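Local coordinates for hexapeptide transferase family protein (Anaplasma phagocytophilum, PDB 3IXC), which binds magnesium at the subunit interfaces of its trimer and may act as a transferase, at residues N57-Y62 with E181-L186; T79-N84 with V102-S107; H106-H111 with A119-G124; M123-M128 with S137-G142. One frame throughout, in Å; residues are numbered along the deposited sequence.

The four contacts are spread along a left-handed parallel beta-helix. Contacts 2, 3 and 4 join successive coils and follow one another in the chain: contacts 2 and 3 share His106 and Ser107, contacts 3 and 4 share Met123 and Gly124, and their centres lie about 6 and 5 Å apart. Contact 1 closes last, bringing helix 170-188 back against strand 59-60, about 9 Å from contact 2 and 19 Å from contact 4 between centres. All four reach the sheet containing strands 59-60, 80-81, 103-104, 120-121 and 138-139. All also touch the second subunit, and contacts 2 and 3 hold magnesium ligands, so residues that stack one coil on the next also carry ligands of the intersubunit metals.

Contact 1 of 4, residues N57-Y62 with E181-L186; sequences NASIWY and ENYIAL
Trp61 and Tyr183 form the tight part of this contact. Their planes stand at 85°, with the tyrosine ring and the five-membered indole ring centred 5.2 Å apart, which defines an offset edge-to-face pair in which Tyr183 presents its edge to the face of Trp61. Two neighbouring ring carbons do the touching: Tyr183 CD1 lies 3.5 Å from Trp61 NE1, and Tyr183 CE1 lies 3.6 Å from Trp61 CE2. Ser59 sits beside this pair. Its hydroxyl is turned between the backbone N and the carbonyl carbon (chi1 54°), where Ser59 OG takes a weak bond from Trp61 NE1 at 2.9 Å; the 142° angle at the hydrogen is well short of straight. In the fold, this is where the C-terminal helix 170-188 runs alongside the left-handed beta-helix and packs on the coil containing strand 59-60. Arg67 of the second subunit reaches the same place, hydrogen-bonded to Tyr183 OH and in a cation-pi contact with Trp61, so the aromatic pair also belongs to the trimer interface. Away from the rings the side-chain contacts lengthen, toward Leu186 and Asn57, which are partly exposed, as Tyr183 itself is. Leu186 reaches only the far end of the indole, its CG 4.2 Å from Trp61 CH2. At the other margin Ile184 CG2 lies 4.0 Å from Asn57 CB; the exception is Ile184 CG1, which approaches the backbone Asn57 O to 3.6 Å. The amide end of Asn57 is engaged elsewhere, its OD1 hydrogen-bonded to Arg188.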
loop_
_atom_site.group_PDB
_atom_site.type_symbol
_atom_site.label_atom_id
_atom_site.label_comp_id
_atom_site.label_asym_id
_atom_site.label_seq_id
_atom_site.Cartn_x
_atom_site.Cartn_y
_atom_site.Cartn_z
ATOM N N ASN A 57 -4.076 0.549 -24.848
ATOM C CA ASN A 57 -3.638 1.808 -24.228
ATOM C C ASN A 57 -3.816 1.896 -22.717
ATOM O O ASN A 57 -3.697 2.981 -22.157
ATOM C CB ASN A 57 -4.310 3.029 -24.883
ATOM C CG ASN A 57 -3.917 3.208 -26.343
ATOM O OD1 ASN A 57 -2.822 2.808 -26.774
ATOM N ND2 ASN A 57 -4.803 3.833 -27.113
ATOM N N ALA A 58 -4.124 0.774 -22.064
ATOM C CA ALA A 58 -4.146 0.754 -20.602
ATOM C C ALA A 58 -2.730 0.907 -20.058
ATOM O O ALA A 58 -1.753 0.700 -20.777
ATOM C CB ALA A 58 -4.785 -0.530 -20.082
ATOM N N SER A 59 -2.622 1.279 -18.788
ATOM C CA SER A 59 -1.316 1.372 -18.145
ATOM C C SER A 59 -1.418 0.844 -16.718
ATOM O O SER A 59 -2.268 1.274 -15.926
ATOM C CB SER A 59 -0.729 2.795 -18.207
ATOM O OG SER A 59 -1.612 3.790 -17.692
ATOM N N ILE A 60 -0.563 -0.125 -16.430
ATOM C CA ILE A 60 -0.543 -0.821 -15.143
ATOM C C ILE A 60 0.812 -0.502 -14.523
ATOM O O ILE A 60 1.853 -0.858 -15.080
ATOM C CB ILE A 60 -0.736 -2.348 -15.342
ATOM C CG1 ILE A 60 -1.974 -2.636 -16.224
ATOM C CG2 ILE A 60 -0.784 -3.072 -14.004
ATOM C CD1 ILE A 60 -3.324 -2.157 -15.639
ATOM N N TRP A 61 0.787 0.177 -13.378
ATOM C CA TRP A 61 1.972 0.868 -12.857
ATOM C C TRP A 61 2.803 0.050 -11.860
ATOM O O TRP A 61 2.541 -1.138 -11.634
ATOM C CB TRP A 61 1.565 2.270 -12.350
ATOM C CG TRP A 61 1.137 3.096 -13.538
ATOM C CD1 TRP A 61 -0.115 3.142 -14.117
ATOM C CD2 TRP A 61 1.987 3.901 -14.360
ATOM N NE1 TRP A 61 -0.086 3.951 -15.238
ATOM C CE2 TRP A 61 1.186 4.431 -15.406
ATOM C CE3 TRP A 61 3.346 4.238 -14.311
ATOM C CZ2 TRP A 61 1.703 5.285 -16.392
ATOM C CZ3 TRP A 61 3.860 5.095 -15.289
ATOM C CH2 TRP A 61 3.032 5.608 -16.318
ATOM N N TYR A 62 3.855 0.672 -11.333
ATOM C CA TYR A 62 4.854 -0.042 -10.547
ATOM C C TYR A 62 4.251 -0.660 -9.302
ATOM O O TYR A 62 3.483 -0.014 -8.598
ATOM C CB TYR A 62 5.978 0.912 -10.173
ATOM C CG TYR A 62 6.757 1.372 -11.379
ATOM C CD1 TYR A 62 7.787 0.580 -11.902
ATOM C CD2 TYR A 62 6.467 2.590 -12.002
ATOM C CE1 TYR A 62 8.505 0.989 -13.027
ATOM C CE2 TYR A 62 7.187 3.007 -13.132
ATOM C CZ TYR A 62 8.199 2.197 -13.629
ATOM O OH TYR A 62 8.914 2.594 -14.737
ATOM N N GLU A 181 -6.655 10.351 -20.609
ATOM C CA GLU A 181 -5.827 10.732 -21.755
ATOM C C GLU A 181 -4.402 11.128 -21.342
ATOM O O GLU A 181 -3.421 10.760 -22.003
ATOM C CB GLU A 181 -6.514 11.843 -22.558
ATOM C CG GLU A 181 -7.779 11.371 -23.293
ATOM C CD GLU A 181 -7.526 10.283 -24.346
ATOM O OE1 GLU A 181 -6.399 10.182 -24.891
ATOM O OE2 GLU A 181 -8.478 9.522 -24.640
ATOM N N ASN A 182 -4.292 11.844 -20.226
ATOM C CA ASN A 182 -2.986 12.218 -19.689
ATOM C C ASN A 182 -2.142 10.987 -19.405
ATOM O O ASN A 182 -0.951 10.962 -19.725
ATOM C CB ASN A 182 -3.132 13.038 -18.403
ATOM C CG ASN A 182 -3.659 14.440 -18.641
ATOM O OD1 ASN A 182 -3.770 14.910 -19.779
ATOM N ND2 ASN A 182 -3.993 15.127 -17.548
ATOM N N TYR A 183 -2.769 9.966 -18.814
ATOM C CA TYR A 183 -2.050 8.752 -18.445
ATOM C C TYR A 183 -1.635 7.915 -19.647
ATOM O O TYR A 183 -0.556 7.301 -19.635
ATOM C CB TYR A 183 -2.823 7.928 -17.394
ATOM C CG TYR A 183 -2.188 8.090 -16.039
ATOM C CD1 TYR A 183 -1.145 7.249 -15.645
ATOM C CD2 TYR A 183 -2.562 9.128 -15.186
ATOM C CE1 TYR A 183 -0.511 7.424 -14.415
ATOM C CE2 TYR A 183 -1.929 9.310 -13.960
ATOM C CZ TYR A 183 -0.911 8.446 -13.587
ATOM O OH TYR A 183 -0.287 8.613 -12.381
ATOM N N ILE A 184 -2.466 7.906 -20.686
ATOM C CA ILE A 184 -2.066 7.244 -21.932
ATOM C C ILE A 184 -0.799 7.922 -22.452
ATOM O O ILE A 184 0.188 7.244 -22.760
ATOM C CB ILE A 184 -3.186 7.256 -23.003
ATOM C CG1 ILE A 184 -4.411 6.472 -22.505
ATOM C CG2 ILE A 184 -2.666 6.663 -24.335
ATOM C CD1 ILE A 184 -5.687 6.672 -23.360
ATOM N N ALA A 185 -0.819 9.252 -22.512
ATOM C CA ALA A 185 0.333 10.013 -23.009
ATOM C C ALA A 185 1.570 9.791 -22.143
ATOM O O ALA A 185 2.672 9.564 -22.666
ATOM C CB ALA A 185 -0.002 11.495 -23.104
ATOM N N LEU A 186 1.375 9.842 -20.825
ATOM C CA LEU A 186 2.456 9.620 -19.856
ATOM C C LEU A 186 3.109 8.256 -20.058
ATOM O O LEU A 186 4.344 8.143 -20.098
ATOM C CB LEU A 186 1.913 9.742 -18.421
ATOM C CG LEU A 186 2.933 9.674 -17.273
ATOM C CD1 LEU A 186 3.943 10.822 -17.351
ATOM C CD2 LEU A 186 2.229 9.697 -15.930
#

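Contact 2 of 4, residues T79-N84 with V102-S107; sequences TNIQDN and VTIGHS. With MG (magnesium ion), chain B.
Two consecutive coils of the left-handed beta-helix lie in register here, Asn80 bridging Thr103 and Ile81 bridging Ile104 in parallel, and the turn that follows carries a magnesium ligand. The end-to-end directions differ by only 2°. The backbone ladder runs from Asn80 N on Val102 O, through Ile104 N on Asn80 O, to Gln82 N on Ile104 O; beyond the strands, Ser107 N meets Asp83 O at 2.8 Å. Thr79 OG1 extends the ladder backward by accepting Val102 N at 2.9 Å, and is also hydrogen-bonded to Gly99 O.

Side-chain hydrogen bonds add to this ladder. Asn80 ND2 gives a hydrogen, nearly in its amide plane, to Thr103 OG1 at 3.2 Å, which is also hydrogen-bonded to Ser179 OG, while Asn80 OD1 accepts Gln82 NE2 at 3.0 Å along a nearly straight bond (167°). That bond helps fix the rotation of the extended Gln82 chain, whose OE1 lies 3.2 Å above the centre of the His106 ring, with amide and ring planes 68° apart. At the ring edge, His106 ND1 donates in plane to Asp83 OD2 at 2.8 Å, reaching the carboxylate on its anti side. From its other ring nitrogen, NE2, His106 binds magnesium at 2.4 Å. Water 2, a further ligand, donates to Gln82 OE1, and His88 and His111 of the second subunit also bind the metal. Asp83 forms a salt bridge to Arg67 of that subunit, tying this second-shell carboxylate to the interface.

Strand 59-60 flanks 80-81 in the sheet, strand 120-121 flanks 103-104, and Tyr183 of helix 170-188 packs over Asn80 and Gln82.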
loop_
_atom_site.group_PDB
_atom_site.type_symbol
_atom_site.label_atom_id
_atom_site.label_comp_id
_atom_site.label_asym_id
_atom_site.label_seq_id
_atom_site.Cartn_x
_atom_site.Cartn_y
_atom_site.Cartn_z
ATOM N N THR A 79 -7.407 2.676 -19.596
ATOM C CA THR A 79 -7.495 2.733 -18.139
ATOM C C THR A 79 -6.118 2.684 -17.492
ATOM O O THR A 79 -5.249 1.916 -17.923
ATOM C CB THR A 79 -8.420 1.608 -17.628
ATOM O OG1 THR A 79 -9.774 1.973 -17.936
ATOM C CG2 THR A 79 -8.288 1.369 -16.109
ATOM N N ASN A 80 -5.928 3.505 -16.460
ATOM C CA ASN A 80 -4.698 3.454 -15.667
ATOM C C ASN A 80 -4.978 2.896 -14.274
ATOM O O ASN A 80 -5.981 3.246 -13.633
ATOM C CB ASN A 80 -4.001 4.825 -15.610
ATOM C CG ASN A 80 -4.846 5.893 -14.931
ATOM O OD1 ASN A 80 -4.783 6.068 -13.716
ATOM N ND2 ASN A 80 -5.636 6.613 -15.716
ATOM N N ILE A 81 -4.125 1.976 -13.837
ATOM C CA ILE A 81 -4.191 1.455 -12.475
ATOM C C ILE A 81 -2.847 1.764 -11.837
ATOM O O ILE A 81 -1.830 1.137 -12.153
ATOM C CB ILE A 81 -4.504 -0.050 -12.454
ATOM C CG1 ILE A 81 -5.781 -0.330 -13.260
ATOM C CG2 ILE A 81 -4.635 -0.535 -11.000
ATOM C CD1 ILE A 81 -6.213 -1.798 -13.297
ATOM N N GLN A 82 -2.853 2.747 -10.949
ATOM C CA GLN A 82 -1.610 3.368 -10.492
ATOM C C GLN A 82 -0.887 2.551 -9.416
ATOM O O GLN A 82 -1.379 1.502 -8.965
ATOM C CB GLN A 82 -1.884 4.801 -10.042
ATOM C CG GLN A 82 -2.282 5.704 -11.200
ATOM C CD GLN A 82 -2.740 7.062 -10.738
ATOM O OE1 GLN A 82 -2.291 7.562 -9.698
ATOM N NE2 GLN A 82 -3.640 7.683 -11.509
ATOM N N ASP A 83 0.288 3.044 -9.044
ATOM C CA ASP A 83 1.328 2.266 -8.370
ATOM C C ASP A 83 0.876 1.633 -7.072
ATOM O O ASP A 83 0.179 2.266 -6.272
ATOM C CB ASP A 83 2.553 3.147 -8.107
ATOM C CG ASP A 83 2.803 4.129 -9.233
ATOM O OD1 ASP A 83 3.774 3.939 -9.999
ATOM O OD2 ASP A 83 1.995 5.081 -9.362
ATOM N N ASN A 84 1.296 0.383 -6.877
ATOM C CA ASN A 84 1.048 -0.364 -5.639
ATOM C C ASN A 84 -0.427 -0.672 -5.362
ATOM O O ASN A 84 -0.768 -1.074 -4.258
ATOM C CB ASN A 84 1.711 0.329 -4.428
ATOM C CG ASN A 84 3.225 0.138 -4.402
ATOM O OD1 ASN A 84 3.793 -0.513 -5.279
ATOM N ND2 ASN A 84 3.881 0.685 -3.381
ATOM N N VAL A 102 -10.770 4.653 -17.227
ATOM C CA VAL A 102 -10.914 4.711 -15.774
ATOM C C VAL A 102 -9.564 5.112 -15.179
ATOM O O VAL A 102 -8.508 4.707 -15.682
ATOM C CB VAL A 102 -11.351 3.332 -15.210
ATOM C CG1 VAL A 102 -11.209 3.281 -13.682
ATOM C CG2 VAL A 102 -12.799 3.031 -15.599
ATOM N N THR A 103 -9.606 5.920 -14.119
ATOM C CA THR A 103 -8.405 6.274 -13.365
ATOM C C THR A 103 -8.509 5.652 -11.980
ATOM O O THR A 103 -9.478 5.918 -11.248
ATOM C CB THR A 103 -8.245 7.809 -13.243
ATOM O OG1 THR A 103 -7.970 8.374 -14.537
ATOM C CG2 THR A 103 -7.075 8.167 -12.301
ATOM N N ILE A 104 -7.532 4.799 -11.649
ATOM C CA ILE A 104 -7.418 4.256 -10.299
ATOM C C ILE A 104 -6.110 4.759 -9.699
ATOM O O ILE A 104 -5.025 4.477 -10.202
ATOM C CB ILE A 104 -7.506 2.709 -10.278
ATOM C CG1 ILE A 104 -8.894 2.268 -10.750
ATOM C CG2 ILE A 104 -7.220 2.158 -8.860
ATOM C CD1 ILE A 104 -8.900 0.990 -11.560
ATOM N N GLY A 105 -6.243 5.542 -8.628
ATOM C CA GLY A 105 -5.095 6.176 -7.989
ATOM C C GLY A 105 -4.141 5.220 -7.285
ATOM O O GLY A 105 -4.394 4.010 -7.194
ATOM N N HIS A 106 -3.036 5.767 -6.785
ATOM C CA HIS A 106 -2.002 4.921 -6.159
ATOM C C HIS A 106 -2.567 4.174 -4.968
ATOM O O HIS A 106 -3.417 4.701 -4.238
ATOM C CB HIS A 106 -0.820 5.747 -5.643
ATOM C CG HIS A 106 -0.393 6.849 -6.561
ATOM N ND1 HIS A 106 0.416 6.636 -7.657
ATOM C CD2 HIS A 106 -0.653 8.179 -6.533
ATOM C CE1 HIS A 106 0.631 7.786 -8.270
ATOM N NE2 HIS A 106 -0.008 8.738 -7.612
ATOM N N SER A 107 -2.080 2.952 -4.776
ATOM C CA SER A 107 -2.268 2.222 -3.521
ATOM C C SER A 107 -3.738 2.034 -3.146
ATOM O O SER A 107 -4.124 2.155 -1.975
ATOM C CB SER A 107 -1.488 2.899 -2.392
ATOM O OG SER A 107 -0.112 2.964 -2.727
HETATM MG MG MG B . -0.138 10.648 -8.980
HETATM O O HOH W 1 -3.471 9.086 -7.806
HETATM O O HOH W 2 -1.175 10.344 -10.628
#

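Contact 3 of 4, residues H106-H111 with A119-G124; sequences HSCILH and AFVGMG. With MG (magnesium ion), chain B; MG (magnesium ion), chain C.
His106 meets the next coil through its carbonyl and its ring. Gly124 N donates to His106 O at 2.8 Å, approaching almost along the C=O axis (175° at the oxygen), and this is the one hydrogen bond between the segments. At the ring, Met123 SD lies in the plane at the edge, 4.1 Å from His106 CD2; with the sulfur 90° off the ring normal, this is an edge-on Met-aromatic contact. Met123 reaches it with CG between its backbone N and carbonyl carbon (chi1 63°) and an extended chain beyond. Ser107 contributes its carbonyl, which Gly124 CA approaches at 3.5 Å in a CA-H...O contact. Cys108 turns its sulfur to the second segment: Cys108 SG is 3.4 Å from Gly122 O and 3.8 Å from Val121 CG1, so the sulfur rests between a backbone carbonyl and a valine methyl. Past strand 109-110 the chain arrives at His111, which in the conformer described binds another magnesium through NE2 at 2.4 Å, with His88 of the same chain, His106 of the third subunit and water 3. One segment thus supplies ligands to two separate interfacial metals, one at each of its ends. The sequence Val-Gly-x-Gly-Ser-Ile from Val121 follows the hexapeptide-repeat pattern, and stacked turns of this kind form the corners of the left-handed beta-helix, here in a trimer resembling the gamma-carbonic anhydrases.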
loop_
_atom_site.group_PDB
_atom_site.type_symbol
_atom_site.label_atom_id
_atom_site.label_comp_id
_atom_site.label_asym_id
_atom_site.label_seq_id
_atom_site.Cartn_x
_atom_site.Cartn_y
_atom_site.Cartn_z
ATOM N N HIS A 106 -3.036 5.767 -6.785
ATOM C CA HIS A 106 -2.002 4.921 -6.159
ATOM C C HIS A 106 -2.567 4.174 -4.968
ATOM O O HIS A 106 -3.417 4.701 -4.238
ATOM C CB HIS A 106 -0.820 5.747 -5.643
ATOM C CG HIS A 106 -0.393 6.849 -6.561
ATOM N ND1 HIS A 106 0.416 6.636 -7.657
ATOM C CD2 HIS A 106 -0.653 8.179 -6.533
ATOM C CE1 HIS A 106 0.631 7.786 -8.270
ATOM N NE2 HIS A 106 -0.008 8.738 -7.612
ATOM N N SER A 107 -2.080 2.952 -4.776
ATOM C CA SER A 107 -2.268 2.222 -3.521
ATOM C C SER A 107 -3.738 2.034 -3.146
ATOM O O SER A 107 -4.124 2.155 -1.975
ATOM C CB SER A 107 -1.488 2.899 -2.392
ATOM O OG SER A 107 -0.112 2.964 -2.727
ATOM N N CYS A 108 -4.556 1.763 -4.160
ATOM C CA CYS A 108 -5.941 1.364 -3.939
ATOM C C CYS A 108 -6.031 -0.142 -3.704
ATOM O O CYS A 108 -5.080 -0.872 -3.961
ATOM C CB CYS A 108 -6.810 1.754 -5.129
ATOM S SG CYS A 108 -7.123 3.537 -5.204
ATOM N N ILE A 109 -7.173 -0.590 -3.182
ATOM C CA ILE A 109 -7.479 -2.016 -3.117
ATOM C C ILE A 109 -8.856 -2.174 -3.746
ATOM O O ILE A 109 -9.819 -1.548 -3.295
ATOM C CB ILE A 109 -7.500 -2.582 -1.670
ATOM C CG1 ILE A 109 -6.276 -2.145 -0.863
ATOM C CG2 ILE A 109 -7.565 -4.129 -1.714
ATOM C CD1 ILE A 109 -6.409 -2.423 0.652
ATOM N N LEU A 110 -8.933 -2.973 -4.806
ATOM C CA LEU A 110 -10.205 -3.219 -5.509
ATOM C C LEU A 110 -10.542 -4.689 -5.383
ATOM O O LEU A 110 -9.714 -5.541 -5.722
ATOM C CB LEU A 110 -10.105 -2.839 -6.989
ATOM C CG LEU A 110 -9.580 -1.443 -7.335
ATOM C CD1 LEU A 110 -9.537 -1.255 -8.858
ATOM C CD2 LEU A 110 -10.434 -0.376 -6.673
ATOM N N HIS A 111 -11.748 -4.966 -4.892
ATOM C CA HIS A 111 -12.276 -6.310 -4.637
ATOM C C HIS A 111 -13.688 -6.604 -5.220
ATOM O O HIS A 111 -14.630 -5.953 -4.883
ATOM C CB HIS A 111 -12.450 -6.487 -3.139
ATOM C CG HIS A 111 -11.561 -7.502 -2.544
ATOM N ND1 HIS A 111 -12.011 -8.460 -1.675
ATOM C CD2 HIS A 111 -10.246 -7.720 -2.696
ATOM C CE1 HIS A 111 -10.995 -9.208 -1.299
ATOM N NE2 HIS A 111 -9.915 -8.775 -1.905
ATOM N N ALA A 119 -14.948 6.167 -14.620
ATOM C CA ALA A 119 -14.905 6.180 -13.149
ATOM C C ALA A 119 -13.529 6.650 -12.681
ATOM O O ALA A 119 -12.517 6.425 -13.366
ATOM C CB ALA A 119 -15.209 4.802 -12.577
ATOM N N PHE A 120 -13.492 7.311 -11.528
ATOM C CA PHE A 120 -12.248 7.876 -10.997
ATOM C C PHE A 120 -12.184 7.487 -9.533
ATOM O O PHE A 120 -13.038 7.892 -8.733
ATOM C CB PHE A 120 -12.244 9.402 -11.166
ATOM C CG PHE A 120 -10.929 10.072 -10.835
ATOM C CD1 PHE A 120 -10.145 10.624 -11.851
ATOM C CD2 PHE A 120 -10.479 10.169 -9.517
ATOM C CE1 PHE A 120 -8.932 11.255 -11.566
ATOM C CE2 PHE A 120 -9.252 10.807 -9.214
ATOM C CZ PHE A 120 -8.486 11.354 -10.239
ATOM N N VAL A 121 -11.181 6.686 -9.191
ATOM C CA VAL A 121 -11.009 6.218 -7.813
ATOM C C VAL A 121 -9.802 6.921 -7.222
ATOM O O VAL A 121 -8.665 6.692 -7.647
ATOM C CB VAL A 121 -10.817 4.683 -7.748
ATOM C CG1 VAL A 121 -10.653 4.223 -6.294
ATOM C CG2 VAL A 121 -11.985 3.963 -8.397
ATOM N N GLY A 122 -10.054 7.797 -6.250
ATOM C CA GLY A 122 -8.995 8.575 -5.615
ATOM C C GLY A 122 -7.971 7.674 -4.948
ATOM O O GLY A 122 -8.308 6.597 -4.471
ATOM N N MET A 123 -6.715 8.120 -4.951
ATOM C CA MET A 123 -5.622 7.347 -4.353
ATOM C C MET A 123 -5.942 6.893 -2.930
ATOM O O MET A 123 -6.598 7.613 -2.166
ATOM C CB MET A 123 -4.333 8.165 -4.371
ATOM C CG MET A 123 -4.378 9.445 -3.536
ATOM S SD MET A 123 -2.909 10.413 -3.893
ATOM C CE MET A 123 -3.139 11.864 -2.905
ATOM N N GLY A 124 -5.478 5.694 -2.578
ATOM C CA GLY A 124 -5.626 5.200 -1.213
ATOM C C GLY A 124 -7.039 4.776 -0.853
ATOM O O GLY A 124 -7.376 4.707 0.337
HETATM MG MG MG B . -0.138 10.648 -8.980
HETATM MG MG MG C . -8.634 -10.774 -1.844
HETATM O O HOH W 3 -8.315 -12.318 -0.660
HETATM O O HOH W 2 -1.175 10.344 -10.628
#

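Contact 4 of 4, residues M123-M128 with S137-G142; sequences MGSIVM and SMLAAG
Torsions place the groups with which Ser125 and Leu139 meet. A chi1 of -65° sets Ser125 OG beside its backbone N, while CB itself meets the leucine. In Leu139, one of whose two conformers is described, CG turned away from the backbone N (chi1 -161°) combines with a chi2 of 57° to carry CD2 across to the other segment. There Leu139 CD2 touches two residues, lying 3.9 Å from Ser125 CB and 4.0 Å from Val127 CG2. The leucine and valine run antiparallel as they pass, meeting through one methyl each. The serine oxygen has partners outside these segments, accounting for its position: Ser125 OG is hydrogen-bonded to Gly122 O and to Ser143 N.

These are stacked corners of the left-handed beta-helix: segment 123-128 leaves its turn for strand 126-127, whereas segment 137-142 reaches the equivalent turn from strand 138-139, and the touching parts are far from parallel. The turns themselves are joined by backbone. Gly142 N donates to Met123 O at 2.9 Å, and Ala141 CA approaches that oxygen at 3.3 Å, a CA-H...O contact that adds to the grip on it. One residue along, Gly142 CA meets Gly124 O at 3.4 Å in a straighter contact of the same kind. Gly124 and Gly142 have nearly the same phi and psi, phi being positive in both.

Between the side chains of the turn, Met123 CG lies 4.0 Å from Ala141 CB, and Met128 of the second subunit packs against both residues. Gly142 O is taken by Arg160 of the same chain.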
loop_
_atom_site.group_PDB
_atom_site.type_symbol
_atom_site.label_atom_id
_atom_site.label_comp_id
_atom_site.label_asym_id
_atom_site.label_seq_id
_atom_site.Cartn_x
_atom_site.Cartn_y
_atom_site.Cartn_z
ATOM N N MET A 123 -6.715 8.120 -4.951
ATOM C CA MET A 123 -5.622 7.347 -4.353
ATOM C C MET A 123 -5.942 6.893 -2.930
ATOM O O MET A 123 -6.598 7.613 -2.166
ATOM C CB MET A 123 -4.333 8.165 -4.371
ATOM C CG MET A 123 -4.378 9.445 -3.536
ATOM S SD MET A 123 -2.909 10.413 -3.893
ATOM C CE MET A 123 -3.139 11.864 -2.905
ATOM N N GLY A 124 -5.478 5.694 -2.578
ATOM C CA GLY A 124 -5.626 5.200 -1.213
ATOM C C GLY A 124 -7.039 4.776 -0.853
ATOM O O GLY A 124 -7.376 4.707 0.337
ATOM N N SER A 125 -7.855 4.478 -1.868
ATOM C CA SER A 125 -9.237 4.028 -1.638
ATOM C C SER A 125 -9.366 2.510 -1.670
ATOM O O SER A 125 -8.549 1.813 -2.275
ATOM C CB SER A 125 -10.197 4.637 -2.671
ATOM O OG SER A 125 -10.279 6.047 -2.520
ATOM N N ILE A 126 -10.410 2.012 -1.013
ATOM C CA ILE A 126 -10.727 0.590 -0.959
ATOM C C ILE A 126 -12.135 0.448 -1.506
ATOM O O ILE A 126 -13.041 1.160 -1.067
ATOM C CB ILE A 126 -10.674 0.051 0.489
ATOM C CG1 ILE A 126 -9.278 0.254 1.098
ATOM C CG2 ILE A 126 -11.097 -1.429 0.533
ATOM C CD1 ILE A 126 -9.194 -0.110 2.590
ATOM N N VAL A 127 -12.310 -0.436 -2.487
ATOM C CA VAL A 127 -13.635 -0.699 -3.067
ATOM C C VAL A 127 -13.934 -2.172 -2.816
ATOM O O VAL A 127 -13.203 -3.054 -3.290
ATOM C CB VAL A 127 -13.684 -0.371 -4.580
ATOM C CG1 VAL A 127 -15.091 -0.592 -5.133
ATOM C CG2 VAL A 127 -13.261 1.084 -4.816
ATOM N N MET A 128 -15.017 -2.430 -2.080
ATOM C CA MET A 128 -15.332 -3.772 -1.572
ATOM C C MET A 128 -16.185 -4.586 -2.546
ATOM O O MET A 128 -16.723 -4.045 -3.521
ATOM C CB MET A 128 -16.040 -3.684 -0.209
ATOM C CG MET A 128 -15.265 -2.944 0.885
ATOM S SD MET A 128 -13.904 -3.859 1.630
ATOM C CE MET A 128 -14.785 -5.150 2.500
ATOM N N SER A 137 -18.418 8.547 -12.504
ATOM C CA SER A 137 -18.577 8.805 -11.071
ATOM C C SER A 137 -17.203 8.853 -10.407
ATOM O O SER A 137 -16.207 8.436 -11.003
ATOM C CB SER A 137 -19.454 7.727 -10.421
ATOM O OG SER A 137 -18.854 6.440 -10.526
ATOM N N MET A 138 -17.145 9.356 -9.176
ATOM C CA MET A 138 -15.857 9.554 -8.516
ATOM C C MET A 138 -15.880 9.246 -7.030
ATOM O O MET A 138 -16.873 9.506 -6.352
ATOM C CB MET A 138 -15.358 10.988 -8.737
ATOM C CG MET A 138 -13.977 11.245 -8.152
ATOM S SD MET A 138 -13.145 12.691 -8.822
ATOM C CE MET A 138 -14.153 13.972 -8.213
ATOM N N LEU A 139 -14.764 8.687 -6.560
ATOM C CA LEU A 139 -14.525 8.454 -5.153
ATOM C C LEU A 139 -13.345 9.333 -4.740
ATOM O O LEU A 139 -12.301 9.325 -5.406
ATOM C CB LEU A 139 -14.203 6.974 -4.958
ATOM C CG LEU A 139 -14.333 6.322 -3.589
ATOM C CD1 LEU A 139 -15.738 6.484 -3.034
ATOM C CD2 LEU A 139 -13.953 4.853 -3.709
ATOM N N ALA A 140 -13.509 10.095 -3.658
ATOM C CA ALA A 140 -12.420 10.932 -3.140
ATOM C C ALA A 140 -11.266 10.064 -2.657
ATOM O O ALA A 140 -11.471 8.901 -2.287
ATOM C CB ALA A 140 -12.909 11.789 -1.994
ATOM N N ALA A 141 -10.066 10.645 -2.629
ATOM C CA ALA A 141 -8.905 9.983 -2.030
ATOM C C ALA A 141 -9.246 9.441 -0.644
ATOM O O ALA A 141 -9.962 10.084 0.130
ATOM C CB ALA A 141 -7.736 10.943 -1.933
ATOM N N GLY A 142 -8.740 8.246 -0.353
ATOM C CA GLY A 142 -8.846 7.675 0.989
ATOM C C GLY A 142 -10.223 7.164 1.361
ATOM O O GLY A 142 -10.511 6.984 2.545
#